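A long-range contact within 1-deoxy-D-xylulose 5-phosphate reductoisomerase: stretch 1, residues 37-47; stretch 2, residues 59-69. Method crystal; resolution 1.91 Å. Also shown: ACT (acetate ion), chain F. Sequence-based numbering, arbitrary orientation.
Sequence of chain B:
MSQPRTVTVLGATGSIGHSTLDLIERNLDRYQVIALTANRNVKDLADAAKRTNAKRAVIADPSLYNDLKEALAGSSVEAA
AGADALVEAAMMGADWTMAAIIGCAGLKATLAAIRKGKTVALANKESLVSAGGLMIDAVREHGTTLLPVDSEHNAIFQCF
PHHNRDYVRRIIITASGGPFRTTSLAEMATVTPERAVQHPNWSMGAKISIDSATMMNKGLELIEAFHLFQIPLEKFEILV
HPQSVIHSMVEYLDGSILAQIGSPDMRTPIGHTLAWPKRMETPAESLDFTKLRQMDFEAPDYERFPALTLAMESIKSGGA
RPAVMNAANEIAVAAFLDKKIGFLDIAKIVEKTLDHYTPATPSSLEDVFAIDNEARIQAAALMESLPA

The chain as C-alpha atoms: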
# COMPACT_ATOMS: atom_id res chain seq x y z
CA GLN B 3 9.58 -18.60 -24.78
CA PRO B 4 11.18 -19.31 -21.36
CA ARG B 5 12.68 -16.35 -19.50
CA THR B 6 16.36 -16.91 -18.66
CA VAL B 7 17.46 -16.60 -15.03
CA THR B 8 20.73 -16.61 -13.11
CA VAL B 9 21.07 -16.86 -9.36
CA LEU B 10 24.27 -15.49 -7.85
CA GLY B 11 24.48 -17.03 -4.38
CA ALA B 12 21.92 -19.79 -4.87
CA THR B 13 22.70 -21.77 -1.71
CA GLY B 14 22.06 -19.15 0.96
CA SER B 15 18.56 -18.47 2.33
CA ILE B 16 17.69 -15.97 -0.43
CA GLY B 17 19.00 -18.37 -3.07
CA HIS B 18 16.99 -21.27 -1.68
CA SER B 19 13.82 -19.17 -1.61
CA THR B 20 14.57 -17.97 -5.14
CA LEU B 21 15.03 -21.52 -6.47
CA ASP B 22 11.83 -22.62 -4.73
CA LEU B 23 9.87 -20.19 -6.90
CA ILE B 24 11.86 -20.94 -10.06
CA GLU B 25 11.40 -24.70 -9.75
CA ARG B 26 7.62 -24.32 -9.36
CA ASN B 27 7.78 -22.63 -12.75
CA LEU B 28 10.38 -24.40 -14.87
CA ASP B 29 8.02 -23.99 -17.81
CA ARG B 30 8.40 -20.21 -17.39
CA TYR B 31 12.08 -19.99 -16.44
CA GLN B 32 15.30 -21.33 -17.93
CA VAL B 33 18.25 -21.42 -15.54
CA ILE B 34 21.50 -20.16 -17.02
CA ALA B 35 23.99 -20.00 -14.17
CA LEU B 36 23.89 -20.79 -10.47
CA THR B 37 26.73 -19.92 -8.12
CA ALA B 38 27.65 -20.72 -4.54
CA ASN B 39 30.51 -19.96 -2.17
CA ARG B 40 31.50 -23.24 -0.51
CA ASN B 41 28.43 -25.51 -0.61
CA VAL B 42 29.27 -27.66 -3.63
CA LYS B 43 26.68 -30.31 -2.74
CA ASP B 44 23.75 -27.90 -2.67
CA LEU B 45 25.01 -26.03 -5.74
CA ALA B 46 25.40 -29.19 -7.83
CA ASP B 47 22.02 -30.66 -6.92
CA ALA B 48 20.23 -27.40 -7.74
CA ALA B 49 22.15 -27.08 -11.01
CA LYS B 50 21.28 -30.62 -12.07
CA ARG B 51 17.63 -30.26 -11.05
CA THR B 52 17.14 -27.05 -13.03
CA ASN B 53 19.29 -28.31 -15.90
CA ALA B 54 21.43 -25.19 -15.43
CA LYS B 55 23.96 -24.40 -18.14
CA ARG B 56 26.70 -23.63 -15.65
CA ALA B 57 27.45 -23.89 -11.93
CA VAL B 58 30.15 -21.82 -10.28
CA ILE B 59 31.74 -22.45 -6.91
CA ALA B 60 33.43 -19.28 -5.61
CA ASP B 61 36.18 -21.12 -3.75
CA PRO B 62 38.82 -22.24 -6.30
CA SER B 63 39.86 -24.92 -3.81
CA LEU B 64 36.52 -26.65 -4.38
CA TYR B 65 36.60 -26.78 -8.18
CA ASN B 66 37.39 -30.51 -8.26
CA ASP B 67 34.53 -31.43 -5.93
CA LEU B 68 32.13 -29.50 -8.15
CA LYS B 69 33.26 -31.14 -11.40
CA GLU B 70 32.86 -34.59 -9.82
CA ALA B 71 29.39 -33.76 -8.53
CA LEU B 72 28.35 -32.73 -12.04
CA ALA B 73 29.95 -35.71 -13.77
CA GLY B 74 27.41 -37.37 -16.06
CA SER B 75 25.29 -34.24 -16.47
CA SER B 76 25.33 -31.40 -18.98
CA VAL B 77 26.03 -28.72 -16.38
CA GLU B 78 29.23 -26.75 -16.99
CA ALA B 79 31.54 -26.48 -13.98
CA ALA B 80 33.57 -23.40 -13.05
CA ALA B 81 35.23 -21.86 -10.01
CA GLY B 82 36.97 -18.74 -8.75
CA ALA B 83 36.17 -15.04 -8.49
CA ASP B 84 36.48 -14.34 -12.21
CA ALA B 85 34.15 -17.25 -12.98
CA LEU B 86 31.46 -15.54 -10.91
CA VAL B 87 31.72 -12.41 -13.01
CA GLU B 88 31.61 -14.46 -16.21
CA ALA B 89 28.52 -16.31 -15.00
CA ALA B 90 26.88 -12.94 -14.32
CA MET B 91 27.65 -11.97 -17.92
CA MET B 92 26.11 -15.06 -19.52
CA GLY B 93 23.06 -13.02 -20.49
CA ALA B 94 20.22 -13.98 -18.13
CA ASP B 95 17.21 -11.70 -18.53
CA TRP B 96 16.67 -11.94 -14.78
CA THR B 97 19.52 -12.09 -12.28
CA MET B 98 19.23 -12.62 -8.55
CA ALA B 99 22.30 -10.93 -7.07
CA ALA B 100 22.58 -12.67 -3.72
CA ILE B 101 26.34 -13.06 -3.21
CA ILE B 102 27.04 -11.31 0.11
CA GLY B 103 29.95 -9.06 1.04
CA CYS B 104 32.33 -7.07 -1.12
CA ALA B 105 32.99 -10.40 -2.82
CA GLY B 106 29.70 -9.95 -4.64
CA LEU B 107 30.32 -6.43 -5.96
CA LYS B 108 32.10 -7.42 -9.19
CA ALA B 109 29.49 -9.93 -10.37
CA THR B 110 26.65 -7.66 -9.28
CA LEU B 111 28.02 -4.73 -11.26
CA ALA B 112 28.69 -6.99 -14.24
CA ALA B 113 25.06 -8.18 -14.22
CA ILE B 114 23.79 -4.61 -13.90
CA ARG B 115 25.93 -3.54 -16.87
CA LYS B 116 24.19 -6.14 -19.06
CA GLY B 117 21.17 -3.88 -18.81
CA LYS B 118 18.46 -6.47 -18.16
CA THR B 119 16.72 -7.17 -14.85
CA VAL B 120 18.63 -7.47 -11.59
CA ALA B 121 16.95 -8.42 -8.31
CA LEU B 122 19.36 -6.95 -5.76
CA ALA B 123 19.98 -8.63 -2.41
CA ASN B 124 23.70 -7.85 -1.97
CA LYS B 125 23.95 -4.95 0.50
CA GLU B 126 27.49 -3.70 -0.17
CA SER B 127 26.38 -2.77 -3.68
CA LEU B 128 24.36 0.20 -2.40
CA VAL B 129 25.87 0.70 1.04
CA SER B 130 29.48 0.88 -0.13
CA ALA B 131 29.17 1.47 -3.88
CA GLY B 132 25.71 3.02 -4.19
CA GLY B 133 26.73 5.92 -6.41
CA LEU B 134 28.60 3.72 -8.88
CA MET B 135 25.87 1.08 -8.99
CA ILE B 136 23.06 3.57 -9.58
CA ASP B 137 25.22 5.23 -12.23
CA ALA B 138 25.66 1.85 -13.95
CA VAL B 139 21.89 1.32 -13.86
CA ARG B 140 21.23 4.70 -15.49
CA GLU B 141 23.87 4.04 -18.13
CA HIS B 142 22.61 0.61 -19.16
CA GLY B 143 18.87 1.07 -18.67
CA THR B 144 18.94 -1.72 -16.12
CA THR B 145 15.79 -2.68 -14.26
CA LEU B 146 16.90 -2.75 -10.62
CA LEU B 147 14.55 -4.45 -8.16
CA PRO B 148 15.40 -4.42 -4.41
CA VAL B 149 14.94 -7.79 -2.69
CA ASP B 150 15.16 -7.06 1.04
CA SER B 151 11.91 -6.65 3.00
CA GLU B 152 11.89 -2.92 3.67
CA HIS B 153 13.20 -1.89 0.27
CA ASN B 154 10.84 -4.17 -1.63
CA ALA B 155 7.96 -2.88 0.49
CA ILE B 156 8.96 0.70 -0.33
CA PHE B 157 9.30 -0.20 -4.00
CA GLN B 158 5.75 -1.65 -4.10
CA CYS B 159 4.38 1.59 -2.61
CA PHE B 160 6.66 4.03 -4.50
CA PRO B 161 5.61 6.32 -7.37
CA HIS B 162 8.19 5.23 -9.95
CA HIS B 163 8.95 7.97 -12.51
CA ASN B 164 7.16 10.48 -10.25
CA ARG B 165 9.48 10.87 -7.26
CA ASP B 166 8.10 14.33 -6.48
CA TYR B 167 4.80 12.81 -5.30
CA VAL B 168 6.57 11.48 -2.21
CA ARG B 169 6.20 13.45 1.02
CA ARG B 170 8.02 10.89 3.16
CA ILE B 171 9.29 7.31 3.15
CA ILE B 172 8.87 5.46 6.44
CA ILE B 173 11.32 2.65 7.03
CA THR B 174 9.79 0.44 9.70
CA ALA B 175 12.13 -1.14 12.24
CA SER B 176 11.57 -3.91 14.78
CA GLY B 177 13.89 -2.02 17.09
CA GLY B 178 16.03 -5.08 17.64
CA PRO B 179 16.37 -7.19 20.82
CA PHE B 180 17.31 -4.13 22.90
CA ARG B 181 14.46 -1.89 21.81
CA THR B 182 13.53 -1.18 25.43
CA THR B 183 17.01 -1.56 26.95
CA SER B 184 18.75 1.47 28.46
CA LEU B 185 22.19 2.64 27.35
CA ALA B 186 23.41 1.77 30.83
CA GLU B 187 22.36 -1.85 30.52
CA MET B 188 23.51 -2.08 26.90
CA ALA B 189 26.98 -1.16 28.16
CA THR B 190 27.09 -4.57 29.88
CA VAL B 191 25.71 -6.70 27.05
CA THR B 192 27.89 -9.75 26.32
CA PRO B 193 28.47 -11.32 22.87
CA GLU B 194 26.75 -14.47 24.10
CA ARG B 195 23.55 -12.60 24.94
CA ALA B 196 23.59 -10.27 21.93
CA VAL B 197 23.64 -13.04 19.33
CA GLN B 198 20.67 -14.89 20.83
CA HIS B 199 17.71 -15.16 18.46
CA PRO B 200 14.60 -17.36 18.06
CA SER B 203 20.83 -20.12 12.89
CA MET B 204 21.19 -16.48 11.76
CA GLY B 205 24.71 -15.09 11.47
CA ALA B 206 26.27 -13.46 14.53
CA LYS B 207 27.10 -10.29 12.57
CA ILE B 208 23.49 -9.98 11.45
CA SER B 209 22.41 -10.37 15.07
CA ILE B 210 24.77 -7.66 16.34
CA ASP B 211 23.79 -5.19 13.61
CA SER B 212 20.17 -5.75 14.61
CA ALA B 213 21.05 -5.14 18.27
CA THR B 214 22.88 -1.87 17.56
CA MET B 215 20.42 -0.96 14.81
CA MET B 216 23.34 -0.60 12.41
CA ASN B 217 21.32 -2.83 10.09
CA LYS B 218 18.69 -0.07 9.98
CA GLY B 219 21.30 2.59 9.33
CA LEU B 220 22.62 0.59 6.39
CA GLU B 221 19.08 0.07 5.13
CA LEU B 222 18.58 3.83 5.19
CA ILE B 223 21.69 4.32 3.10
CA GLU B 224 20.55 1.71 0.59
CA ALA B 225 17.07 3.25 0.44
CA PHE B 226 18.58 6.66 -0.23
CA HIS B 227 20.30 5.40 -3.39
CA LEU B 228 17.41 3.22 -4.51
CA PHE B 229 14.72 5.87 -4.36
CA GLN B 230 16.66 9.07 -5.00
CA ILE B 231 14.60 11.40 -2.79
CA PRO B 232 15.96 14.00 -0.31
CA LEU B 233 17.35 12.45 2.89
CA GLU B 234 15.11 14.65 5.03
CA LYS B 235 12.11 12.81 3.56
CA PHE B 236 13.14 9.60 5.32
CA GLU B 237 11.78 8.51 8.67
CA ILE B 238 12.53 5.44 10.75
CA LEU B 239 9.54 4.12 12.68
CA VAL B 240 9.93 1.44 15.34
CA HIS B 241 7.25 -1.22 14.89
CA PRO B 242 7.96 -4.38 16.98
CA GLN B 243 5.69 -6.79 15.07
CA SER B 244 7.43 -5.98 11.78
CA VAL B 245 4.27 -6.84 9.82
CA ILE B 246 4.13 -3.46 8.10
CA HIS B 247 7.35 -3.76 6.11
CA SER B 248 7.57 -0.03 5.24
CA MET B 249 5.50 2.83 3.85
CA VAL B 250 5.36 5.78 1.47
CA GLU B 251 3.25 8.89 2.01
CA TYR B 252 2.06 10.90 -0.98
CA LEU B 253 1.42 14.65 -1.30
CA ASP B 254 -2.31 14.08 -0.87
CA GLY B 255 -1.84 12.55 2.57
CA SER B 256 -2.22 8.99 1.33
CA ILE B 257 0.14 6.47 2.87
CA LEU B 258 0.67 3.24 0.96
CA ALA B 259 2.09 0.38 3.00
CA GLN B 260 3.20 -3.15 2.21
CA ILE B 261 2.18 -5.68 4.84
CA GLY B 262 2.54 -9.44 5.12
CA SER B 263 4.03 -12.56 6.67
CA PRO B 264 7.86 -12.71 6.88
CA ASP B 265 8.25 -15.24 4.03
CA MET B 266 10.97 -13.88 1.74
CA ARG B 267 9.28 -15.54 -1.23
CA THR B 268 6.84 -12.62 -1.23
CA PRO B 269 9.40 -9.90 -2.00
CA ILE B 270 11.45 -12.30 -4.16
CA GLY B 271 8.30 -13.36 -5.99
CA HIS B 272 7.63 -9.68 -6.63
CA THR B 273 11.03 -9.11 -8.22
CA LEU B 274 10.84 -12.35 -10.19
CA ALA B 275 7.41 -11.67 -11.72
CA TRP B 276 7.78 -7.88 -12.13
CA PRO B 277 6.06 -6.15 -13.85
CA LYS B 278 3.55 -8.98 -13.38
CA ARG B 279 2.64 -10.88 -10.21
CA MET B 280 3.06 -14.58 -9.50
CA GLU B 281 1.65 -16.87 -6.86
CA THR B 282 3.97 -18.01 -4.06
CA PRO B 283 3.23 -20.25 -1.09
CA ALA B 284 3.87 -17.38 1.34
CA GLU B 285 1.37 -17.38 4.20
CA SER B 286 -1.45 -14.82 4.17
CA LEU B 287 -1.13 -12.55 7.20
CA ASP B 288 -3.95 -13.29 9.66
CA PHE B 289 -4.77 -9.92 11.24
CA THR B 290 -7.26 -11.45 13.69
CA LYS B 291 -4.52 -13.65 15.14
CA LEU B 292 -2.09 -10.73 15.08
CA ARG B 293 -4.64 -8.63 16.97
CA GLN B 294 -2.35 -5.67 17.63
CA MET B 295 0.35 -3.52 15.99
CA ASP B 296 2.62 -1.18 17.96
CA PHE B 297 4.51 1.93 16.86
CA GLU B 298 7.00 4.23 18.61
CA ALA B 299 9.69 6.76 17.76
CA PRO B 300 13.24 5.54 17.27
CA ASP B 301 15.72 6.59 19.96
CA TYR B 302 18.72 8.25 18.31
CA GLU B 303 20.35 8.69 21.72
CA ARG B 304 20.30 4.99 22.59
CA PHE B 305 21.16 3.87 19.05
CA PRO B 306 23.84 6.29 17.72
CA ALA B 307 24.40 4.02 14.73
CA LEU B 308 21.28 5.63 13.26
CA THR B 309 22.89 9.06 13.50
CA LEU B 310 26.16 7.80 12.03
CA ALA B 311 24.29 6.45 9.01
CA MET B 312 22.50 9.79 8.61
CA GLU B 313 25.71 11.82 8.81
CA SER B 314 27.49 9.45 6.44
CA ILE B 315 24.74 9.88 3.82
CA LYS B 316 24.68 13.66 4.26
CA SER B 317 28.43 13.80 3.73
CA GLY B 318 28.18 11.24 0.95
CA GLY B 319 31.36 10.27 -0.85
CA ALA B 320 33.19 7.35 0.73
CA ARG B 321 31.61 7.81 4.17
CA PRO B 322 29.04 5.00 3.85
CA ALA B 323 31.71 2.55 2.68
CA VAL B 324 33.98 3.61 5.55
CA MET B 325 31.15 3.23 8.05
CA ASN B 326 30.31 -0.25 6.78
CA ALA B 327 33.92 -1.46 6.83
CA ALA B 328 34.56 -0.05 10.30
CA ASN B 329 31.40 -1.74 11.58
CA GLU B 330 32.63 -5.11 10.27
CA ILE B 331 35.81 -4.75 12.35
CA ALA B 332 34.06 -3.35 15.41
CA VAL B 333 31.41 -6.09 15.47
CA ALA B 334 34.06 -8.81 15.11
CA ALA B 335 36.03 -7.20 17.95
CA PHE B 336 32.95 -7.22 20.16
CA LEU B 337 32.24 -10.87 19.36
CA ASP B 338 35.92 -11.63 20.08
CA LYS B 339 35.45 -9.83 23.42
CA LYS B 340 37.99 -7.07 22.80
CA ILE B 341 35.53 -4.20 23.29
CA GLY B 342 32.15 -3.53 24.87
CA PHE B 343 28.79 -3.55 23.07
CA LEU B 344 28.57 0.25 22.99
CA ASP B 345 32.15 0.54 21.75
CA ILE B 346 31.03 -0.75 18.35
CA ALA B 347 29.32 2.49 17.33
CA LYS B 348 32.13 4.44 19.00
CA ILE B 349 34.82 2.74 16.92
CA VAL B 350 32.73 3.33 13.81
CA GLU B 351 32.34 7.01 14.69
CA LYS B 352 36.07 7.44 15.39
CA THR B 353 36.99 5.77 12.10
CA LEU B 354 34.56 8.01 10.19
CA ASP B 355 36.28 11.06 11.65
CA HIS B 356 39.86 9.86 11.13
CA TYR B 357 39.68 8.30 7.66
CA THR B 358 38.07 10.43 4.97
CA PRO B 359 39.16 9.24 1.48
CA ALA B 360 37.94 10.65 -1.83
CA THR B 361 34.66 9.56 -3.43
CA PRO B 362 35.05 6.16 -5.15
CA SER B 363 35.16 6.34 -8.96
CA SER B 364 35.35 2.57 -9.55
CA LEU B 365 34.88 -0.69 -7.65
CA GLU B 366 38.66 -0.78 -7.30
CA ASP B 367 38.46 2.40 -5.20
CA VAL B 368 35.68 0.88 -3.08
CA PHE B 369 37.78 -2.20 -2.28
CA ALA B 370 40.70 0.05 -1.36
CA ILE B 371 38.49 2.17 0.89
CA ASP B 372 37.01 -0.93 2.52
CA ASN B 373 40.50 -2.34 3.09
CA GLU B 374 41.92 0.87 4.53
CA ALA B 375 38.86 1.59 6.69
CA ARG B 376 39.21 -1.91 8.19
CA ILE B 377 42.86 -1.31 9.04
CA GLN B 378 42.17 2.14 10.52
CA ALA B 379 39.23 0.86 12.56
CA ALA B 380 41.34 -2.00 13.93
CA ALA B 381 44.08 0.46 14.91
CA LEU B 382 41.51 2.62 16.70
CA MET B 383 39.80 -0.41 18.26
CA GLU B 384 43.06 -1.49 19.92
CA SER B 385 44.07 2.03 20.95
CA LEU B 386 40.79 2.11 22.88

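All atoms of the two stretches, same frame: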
# COMPACT_ATOMS: atom_id res chain seq x y z
N THR B 37 25.43 -19.99 -8.76
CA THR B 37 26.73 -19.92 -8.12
C THR B 37 26.57 -20.10 -6.63
O THR B 37 25.49 -19.87 -6.08
CB THR B 37 27.42 -18.56 -8.35
OG1 THR B 37 26.87 -17.59 -7.46
CG2 THR B 37 27.23 -18.11 -9.79
N ALA B 38 27.64 -20.53 -5.98
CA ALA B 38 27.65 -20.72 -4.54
C ALA B 38 29.03 -20.33 -4.05
O ALA B 38 29.91 -20.01 -4.85
CB ALA B 38 27.35 -22.18 -4.19
N ASN B 39 29.22 -20.33 -2.74
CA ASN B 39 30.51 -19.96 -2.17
C ASN B 39 31.32 -21.21 -1.82
O ASN B 39 32.40 -21.43 -2.38
CB ASN B 39 30.30 -19.11 -0.91
CG ASN B 39 31.61 -18.58 -0.34
OD1 ASN B 39 32.40 -17.96 -1.05
ND2 ASN B 39 31.84 -18.83 0.94
N ARG B 40 30.80 -22.03 -0.91
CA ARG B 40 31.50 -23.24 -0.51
C ARG B 40 30.63 -24.50 -0.49
O ARG B 40 31.16 -25.60 -0.36
CB ARG B 40 32.14 -23.05 0.88
CG ARG B 40 33.31 -22.08 0.91
CD ARG B 40 33.87 -21.94 2.32
NE ARG B 40 34.33 -23.21 2.88
CZ ARG B 40 35.42 -23.86 2.49
NH1 ARG B 40 36.19 -23.36 1.53
NH2 ARG B 40 35.75 -25.01 3.06
N ASN B 41 29.32 -24.35 -0.63
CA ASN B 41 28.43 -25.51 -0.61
C ASN B 41 28.27 -26.18 -1.97
O ASN B 41 27.26 -26.00 -2.66
CB ASN B 41 27.05 -25.12 -0.08
CG ASN B 41 26.19 -26.34 0.27
OD1 ASN B 41 26.12 -27.30 -0.49
ND2 ASN B 41 25.54 -26.29 1.43
N VAL B 42 29.27 -26.96 -2.35
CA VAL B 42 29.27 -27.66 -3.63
C VAL B 42 28.07 -28.59 -3.77
O VAL B 42 27.41 -28.62 -4.81
CB VAL B 42 30.57 -28.49 -3.79
CG1 VAL B 42 30.54 -29.25 -5.10
CG2 VAL B 42 31.78 -27.58 -3.71
N LYS B 43 27.79 -29.36 -2.72
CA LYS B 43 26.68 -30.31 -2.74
C LYS B 43 25.36 -29.65 -3.15
O LYS B 43 24.71 -30.07 -4.10
CB LYS B 43 26.52 -30.96 -1.36
CG LYS B 43 25.32 -31.89 -1.25
CD LYS B 43 25.39 -33.02 -2.27
CE LYS B 43 24.18 -33.94 -2.16
NZ LYS B 43 24.05 -34.57 -0.82
N ASP B 44 24.98 -28.62 -2.40
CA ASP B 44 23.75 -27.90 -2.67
C ASP B 44 23.77 -27.28 -4.07
O ASP B 44 22.79 -27.39 -4.80
CB ASP B 44 23.57 -26.82 -1.60
CG ASP B 44 22.31 -26.00 -1.80
OD1 ASP B 44 21.46 -26.38 -2.63
OD2 ASP B 44 22.18 -24.96 -1.12
N LEU B 45 24.88 -26.65 -4.43
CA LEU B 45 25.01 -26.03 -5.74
C LEU B 45 24.76 -27.04 -6.86
O LEU B 45 23.93 -26.81 -7.74
CB LEU B 45 26.40 -25.42 -5.93
CG LEU B 45 26.67 -24.79 -7.30
CD1 LEU B 45 25.70 -23.64 -7.56
CD2 LEU B 45 28.11 -24.30 -7.37
N ALA B 46 25.50 -28.15 -6.82
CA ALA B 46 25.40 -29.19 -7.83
C ALA B 46 24.00 -29.77 -7.98
O ALA B 46 23.50 -29.91 -9.10
CB ALA B 46 26.40 -30.31 -7.53
N ASP B 47 23.37 -30.11 -6.86
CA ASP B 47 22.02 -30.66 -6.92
C ASP B 47 21.06 -29.69 -7.59
O ASP B 47 20.30 -30.08 -8.47
CB ASP B 47 21.53 -31.00 -5.51
CG ASP B 47 22.19 -32.24 -4.96
OD1 ASP B 47 22.33 -33.23 -5.72
OD2 ASP B 47 22.56 -32.23 -3.76
N ILE B 59 31.44 -22.42 -8.33
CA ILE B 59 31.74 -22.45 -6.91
C ILE B 59 32.81 -21.36 -6.73
O ILE B 59 33.85 -21.38 -7.38
CB ILE B 59 32.26 -23.84 -6.48
CG1 ILE B 59 32.33 -23.92 -4.95
CG2 ILE B 59 33.62 -24.14 -7.11
CD1 ILE B 59 30.97 -23.84 -4.29
N ALA B 60 32.52 -20.40 -5.86
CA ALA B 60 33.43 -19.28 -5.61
C ALA B 60 34.83 -19.69 -5.18
O ALA B 60 35.83 -19.15 -5.66
CB ALA B 60 32.82 -18.35 -4.57
N ASP B 61 34.91 -20.65 -4.27
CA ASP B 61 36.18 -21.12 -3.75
C ASP B 61 36.92 -21.98 -4.78
O ASP B 61 36.49 -23.09 -5.09
CB ASP B 61 35.93 -21.92 -2.47
CG ASP B 61 37.18 -22.07 -1.63
OD1 ASP B 61 38.18 -22.59 -2.16
OD2 ASP B 61 37.15 -21.66 -0.45
N PRO B 62 38.05 -21.48 -5.30
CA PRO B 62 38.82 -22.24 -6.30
C PRO B 62 39.23 -23.61 -5.77
O PRO B 62 39.35 -24.57 -6.53
CB PRO B 62 40.02 -21.34 -6.57
CG PRO B 62 39.49 -19.97 -6.31
CD PRO B 62 38.68 -20.17 -5.05
N SER B 63 39.44 -23.69 -4.46
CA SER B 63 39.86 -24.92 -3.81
C SER B 63 38.82 -26.04 -3.95
O SER B 63 39.14 -27.21 -3.80
CB SER B 63 40.10 -24.67 -2.32
OG SER B 63 40.88 -23.50 -2.11
N LEU B 64 37.58 -25.66 -4.25
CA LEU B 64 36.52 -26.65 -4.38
C LEU B 64 36.15 -27.00 -5.81
O LEU B 64 35.19 -27.74 -6.04
CB LEU B 64 35.27 -26.16 -3.64
CG LEU B 64 35.44 -25.81 -2.15
CD1 LEU B 64 34.11 -25.32 -1.59
CD2 LEU B 64 35.93 -27.02 -1.38
N TYR B 65 36.91 -26.50 -6.78
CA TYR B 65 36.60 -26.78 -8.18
C TYR B 65 36.48 -28.27 -8.51
O TYR B 65 35.57 -28.67 -9.23
CB TYR B 65 37.64 -26.14 -9.11
CG TYR B 65 37.34 -26.37 -10.57
CD1 TYR B 65 36.14 -25.93 -11.14
CD2 TYR B 65 38.25 -27.04 -11.39
CE1 TYR B 65 35.86 -26.14 -12.49
CE2 TYR B 65 37.97 -27.26 -12.74
CZ TYR B 65 36.78 -26.81 -13.28
OH TYR B 65 36.51 -27.02 -14.62
N ASN B 66 37.41 -29.07 -8.00
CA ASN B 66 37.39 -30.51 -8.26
C ASN B 66 36.12 -31.17 -7.74
O ASN B 66 35.50 -31.97 -8.44
CB ASN B 66 38.61 -31.20 -7.63
CG ASN B 66 39.89 -30.91 -8.39
OD1 ASN B 66 39.94 -31.06 -9.61
ND2 ASN B 66 40.92 -30.50 -7.68
N ASP B 67 35.73 -30.85 -6.51
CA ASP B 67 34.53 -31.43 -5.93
C ASP B 67 33.32 -31.12 -6.80
O ASP B 67 32.48 -31.99 -7.03
CB ASP B 67 34.30 -30.90 -4.51
CG ASP B 67 35.43 -31.26 -3.56
OD1 ASP B 67 36.10 -32.28 -3.79
OD2 ASP B 67 35.63 -30.52 -2.57
N LEU B 68 33.25 -29.90 -7.31
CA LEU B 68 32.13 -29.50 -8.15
C LEU B 68 32.08 -30.30 -9.45
O LEU B 68 31.03 -30.82 -9.82
CB LEU B 68 32.20 -28.00 -8.48
CG LEU B 68 31.06 -27.44 -9.34
CD1 LEU B 68 29.72 -27.78 -8.69
CD2 LEU B 68 31.21 -25.93 -9.49
N LYS B 69 33.21 -30.40 -10.14
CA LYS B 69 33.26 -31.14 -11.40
C LYS B 69 32.80 -32.59 -11.21
O LYS B 69 32.06 -33.13 -12.04
CB LYS B 69 34.67 -31.13 -11.98
CG LYS B 69 34.78 -31.87 -13.30
CD LYS B 69 36.22 -31.90 -13.81
CE LYS B 69 36.32 -32.69 -15.11
NZ LYS B 69 37.72 -32.80 -15.59
C ACT F . 27.70 -21.05 0.56
O ACT F . 27.68 -21.60 -0.62
OXT ACT F . 28.69 -21.03 1.37
CH3 ACT F . 26.50 -20.34 1.12

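Three successive backbone amides of the first stretch converge on one acetate oxygen: Asn39 N, Arg40 N and Asn41 N each donate to ACT O, at 2.9, 3.2 and 3.2 Å. The ion, probably from the crystallisation liquor, thus occupies a small anion-binding turn between strand and helix. Two carbonyls next to these amides accept from the second stretch. Ala38 O accepts from Ala60 N at 2.8 Å, as part of the parallel bridge between Ala38 and Ile59, and Asn39 O accepts from Asp61 N at 3.2 Å.

The side chain of exposed Arg40 is long enough to reach Asp61. Arg40 NH1 lies 2.8 Å from Asp61 OD2, which sits at the edge of the guanidinium; the salt bridge is short, but its hydrogen bond is bent and weak.

Beyond these polar contacts, the rest is largely apolar. Ile59 extends CD1 to 3.9 Å from Val42 CG2 and 4.0 Å from Ala38 CB. The two methyls of Val42 divide further contacts: CG2 lies 3.8 Å from Leu64 CB, while CG1 approaches Leu68 CA at 3.4 Å. Leu68 CD1 also meets Leu45 CD2 at 4.1 Å, filling space between helices whose axes cross at 36° and approach to 9.7 Å.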